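Hydroxyethylphosphonate dioxygenase (Streptomyces albus, PDB 6B9R) probably uses a non-haem iron centre and dioxygen to cleave the carbon-carbon bond of 2-hydroxyethylphosphonate, yielding hydroxymethylphosphonate. Local coordinates at residues 235-247 and 266-278. Numbering follows the deposited sequence.
Sequences PGDHGAMLRSVMA and RVAALCRTPARAE
H238, G239 and L242 pack on the chain from L270 to R276 inside a Cro/C1-type helix-turn-helix domain, joining the first turns of helix 238-249 to helix 264-271 and the loop after it. The helix axes approach to 8.9 Å at 117°. Packing is tight at G239, whose CA lies 3.3 Å from L270 O; its N makes a weak hydrogen bond to T273 O. P274 O is gripped twice by H238: by the backbone N, and by ND1 at 2.9 Å, with the oxygen almost in the ring plane. With CG beside the backbone N (chi1 -70°), the imidazole lies alongside R276, whose CB sits over one ring face, 3.5 Å from the centroid, a CH-pi contact. Beyond CB the R276 chain runs on to give an NH1 bond to A277 O, and it also makes a cation-pi contact with W279. Further along the helix, L242 CD2 touches L270 CB and C271 SG, and M246 SD meets the same sulfur at 3.5 Å; V253 and L256 of helix 253-260 also pack on M246. On the solvent side, where P274 and R243 are exposed, the packing is looser and the contacts are mostly polar. There D237, the N-cap of its helix, accepts from A240 N through OD1, met from above the carboxylate plane, while the same oxygen rests 3.4 Å from P274 CA. R243, bent at chi3 (-47°), folds its guanidinium back over A240 CA and reaches across to segment 266-278, where NH1 donates to C271 O at 2.7 Å, nearly along the C=O axis.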
# COMPACT_ATOMS: atom_id res chain seq x y z
N PRO A 235 -13.18 0.35 -12.86
CA PRO A 235 -12.09 0.43 -13.84
C PRO A 235 -12.55 1.12 -15.11
O PRO A 235 -13.69 0.96 -15.55
CB PRO A 235 -11.73 -1.04 -14.07
CG PRO A 235 -12.08 -1.71 -12.78
CD PRO A 235 -13.33 -1.01 -12.30
N GLY A 236 -11.65 1.93 -15.69
CA GLY A 236 -11.93 2.64 -16.92
C GLY A 236 -12.77 3.89 -16.80
O GLY A 236 -12.94 4.59 -17.80
N ASP A 237 -13.29 4.22 -15.61
CA ASP A 237 -14.16 5.39 -15.47
C ASP A 237 -13.30 6.61 -15.12
O ASP A 237 -13.08 6.93 -13.94
CB ASP A 237 -15.23 5.16 -14.42
CG ASP A 237 -16.34 6.19 -14.48
OD1 ASP A 237 -16.13 7.28 -15.06
OD2 ASP A 237 -17.44 5.92 -13.96
N HIS A 238 -12.86 7.32 -16.15
CA HIS A 238 -12.00 8.48 -15.94
C HIS A 238 -12.76 9.66 -15.35
O HIS A 238 -12.18 10.44 -14.59
CB HIS A 238 -11.33 8.88 -17.26
CG HIS A 238 -10.31 7.88 -17.72
ND1 HIS A 238 -10.64 6.78 -18.47
CD2 HIS A 238 -8.98 7.81 -17.49
CE1 HIS A 238 -9.55 6.07 -18.70
NE2 HIS A 238 -8.53 6.67 -18.12
N GLY A 239 -14.03 9.83 -15.71
CA GLY A 239 -14.81 10.91 -15.12
C GLY A 239 -14.92 10.78 -13.62
O GLY A 239 -14.87 11.77 -12.89
N ALA A 240 -15.08 9.54 -13.12
CA ALA A 240 -15.18 9.33 -11.68
C ALA A 240 -13.87 9.66 -10.98
O ALA A 240 -13.87 10.24 -9.89
CB ALA A 240 -15.57 7.88 -11.38
N MET A 241 -12.75 9.28 -11.59
CA MET A 241 -11.42 9.63 -11.11
C MET A 241 -11.25 11.14 -11.03
O MET A 241 -10.78 11.67 -10.02
CB MET A 241 -10.38 9.00 -12.03
CG MET A 241 -8.93 9.11 -11.62
SD MET A 241 -8.57 7.99 -10.26
CE MET A 241 -8.59 9.21 -8.98
N LEU A 242 -11.63 11.85 -12.10
CA LEU A 242 -11.56 13.31 -12.07
C LEU A 242 -12.43 13.88 -10.97
O LEU A 242 -11.99 14.74 -10.19
CB LEU A 242 -11.96 13.87 -13.43
CG LEU A 242 -12.00 15.40 -13.53
CD1 LEU A 242 -10.61 15.99 -13.29
CD2 LEU A 242 -12.55 15.83 -14.90
N ARG A 243 -13.68 13.42 -10.86
CA ARG A 243 -14.54 13.90 -9.77
C ARG A 243 -13.90 13.63 -8.41
O ARG A 243 -13.98 14.45 -7.48
CB ARG A 243 -15.92 13.25 -9.82
CG ARG A 243 -16.78 13.66 -11.03
CD ARG A 243 -18.23 13.25 -10.84
NE ARG A 243 -18.40 11.87 -10.39
CZ ARG A 243 -18.50 10.81 -11.20
NH1 ARG A 243 -18.43 10.97 -12.52
NH2 ARG A 243 -18.66 9.60 -10.71
N SER A 244 -13.26 12.47 -8.26
CA SER A 244 -12.68 12.11 -6.97
C SER A 244 -11.51 13.04 -6.61
O SER A 244 -11.38 13.45 -5.44
CB SER A 244 -12.22 10.65 -6.99
OG SER A 244 -11.70 10.27 -5.72
N VAL A 245 -10.67 13.38 -7.58
CA VAL A 245 -9.55 14.28 -7.29
C VAL A 245 -10.06 15.69 -7.04
O VAL A 245 -9.55 16.41 -6.18
CB VAL A 245 -8.51 14.23 -8.42
CG1 VAL A 245 -7.33 15.16 -8.12
CG2 VAL A 245 -8.00 12.80 -8.60
N MET A 246 -11.10 16.11 -7.78
CA MET A 246 -11.70 17.41 -7.50
C MET A 246 -12.24 17.48 -6.08
O MET A 246 -12.01 18.46 -5.37
CB MET A 246 -12.80 17.72 -8.52
CG MET A 246 -12.29 17.98 -9.92
SD MET A 246 -13.64 18.21 -11.09
CE MET A 246 -14.35 19.74 -10.48
N ALA A 247 -12.95 16.44 -5.65
CA ALA A 247 -13.44 16.41 -4.27
C ALA A 247 -12.29 16.42 -3.27
O ALA A 247 -12.40 17.04 -2.20
CB ALA A 247 -14.35 15.20 -4.06
N ARG A 266 -16.43 22.14 -20.72
CA ARG A 266 -15.59 20.97 -20.97
C ARG A 266 -15.27 20.22 -19.69
O ARG A 266 -15.35 18.99 -19.65
CB ARG A 266 -14.32 21.39 -21.70
CG ARG A 266 -13.38 20.24 -22.06
CD ARG A 266 -14.06 19.19 -22.93
NE ARG A 266 -13.10 18.18 -23.39
CZ ARG A 266 -13.42 16.96 -23.81
NH1 ARG A 266 -14.69 16.56 -23.82
NH2 ARG A 266 -12.47 16.13 -24.20
N VAL A 267 -14.91 20.94 -18.62
CA VAL A 267 -14.62 20.27 -17.35
C VAL A 267 -15.85 19.51 -16.86
O VAL A 267 -15.74 18.37 -16.39
CB VAL A 267 -14.12 21.28 -16.30
CG1 VAL A 267 -13.77 20.57 -14.98
CG2 VAL A 267 -12.91 22.04 -16.82
N ALA A 268 -17.04 20.11 -17.00
CA ALA A 268 -18.25 19.42 -16.58
C ALA A 268 -18.48 18.16 -17.41
O ALA A 268 -18.79 17.10 -16.86
CB ALA A 268 -19.45 20.36 -16.69
N ALA A 269 -18.30 18.27 -18.72
CA ALA A 269 -18.47 17.11 -19.60
C ALA A 269 -17.49 16.00 -19.26
O ALA A 269 -17.85 14.82 -19.27
CB ALA A 269 -18.33 17.55 -21.06
N LEU A 270 -16.23 16.36 -18.95
CA LEU A 270 -15.27 15.32 -18.58
C LEU A 270 -15.63 14.65 -17.26
O LEU A 270 -15.29 13.49 -17.05
CB LEU A 270 -13.86 15.91 -18.51
CG LEU A 270 -13.27 16.38 -19.85
CD1 LEU A 270 -11.99 17.16 -19.63
CD2 LEU A 270 -13.03 15.18 -20.77
N CYS A 271 -16.32 15.36 -16.36
CA CYS A 271 -16.74 14.74 -15.11
C CYS A 271 -17.84 13.70 -15.32
O CYS A 271 -18.03 12.84 -14.45
CB CYS A 271 -17.21 15.81 -14.11
SG CYS A 271 -15.83 16.74 -13.40
N ARG A 272 -18.52 13.72 -16.46
CA ARG A 272 -19.69 12.88 -16.70
C ARG A 272 -19.42 11.75 -17.68
O ARG A 272 -20.37 11.12 -18.15
CB ARG A 272 -20.85 13.72 -17.24
CG ARG A 272 -21.35 14.80 -16.31
CD ARG A 272 -22.59 15.47 -16.89
NE ARG A 272 -22.30 16.70 -17.63
CZ ARG A 272 -22.25 16.80 -18.95
NH1 ARG A 272 -21.98 17.98 -19.51
NH2 ARG A 272 -22.47 15.74 -19.72
N THR A 273 -18.17 11.48 -18.02
CA THR A 273 -17.93 10.42 -18.99
C THR A 273 -16.81 9.51 -18.51
O THR A 273 -15.86 9.96 -17.86
CB THR A 273 -17.60 11.00 -20.37
OG1 THR A 273 -17.38 9.93 -21.29
CG2 THR A 273 -16.36 11.89 -20.33
N PRO A 274 -16.90 8.21 -18.81
CA PRO A 274 -15.79 7.31 -18.49
C PRO A 274 -14.59 7.50 -19.39
O PRO A 274 -13.48 7.14 -18.99
CB PRO A 274 -16.40 5.91 -18.66
CG PRO A 274 -17.53 6.13 -19.60
CD PRO A 274 -18.07 7.49 -19.32
N ALA A 275 -14.77 8.06 -20.59
CA ALA A 275 -13.67 8.25 -21.52
C ALA A 275 -12.69 9.29 -20.98
O ALA A 275 -13.09 10.31 -20.42
CB ALA A 275 -14.20 8.69 -22.89
N ARG A 276 -11.39 9.03 -21.16
CA ARG A 276 -10.40 9.98 -20.68
C ARG A 276 -10.42 11.25 -21.52
O ARG A 276 -10.81 11.25 -22.70
CB ARG A 276 -9.00 9.36 -20.70
CG ARG A 276 -8.51 9.00 -22.09
CD ARG A 276 -6.99 8.93 -22.14
NE ARG A 276 -6.53 8.47 -23.44
CZ ARG A 276 -6.20 9.27 -24.45
NH1 ARG A 276 -6.28 10.59 -24.33
NH2 ARG A 276 -5.79 8.74 -25.60
N ALA A 277 -9.99 12.34 -20.90
CA ALA A 277 -9.77 13.58 -21.63
C ALA A 277 -8.62 13.40 -22.63
O ALA A 277 -7.86 12.43 -22.59
CB ALA A 277 -9.48 14.71 -20.65
N GLU A 278 -8.49 14.37 -23.53
CA GLU A 278 -7.35 14.40 -24.44
C GLU A 278 -6.07 14.68 -23.65
O GLU A 278 -6.10 15.32 -22.59
CB GLU A 278 -7.56 15.45 -25.53
CG GLU A 278 -8.94 15.42 -26.19
CD GLU A 278 -9.15 14.21 -27.07
OE1 GLU A 278 -10.32 13.86 -27.33
OE2 GLU A 278 -8.15 13.59 -27.50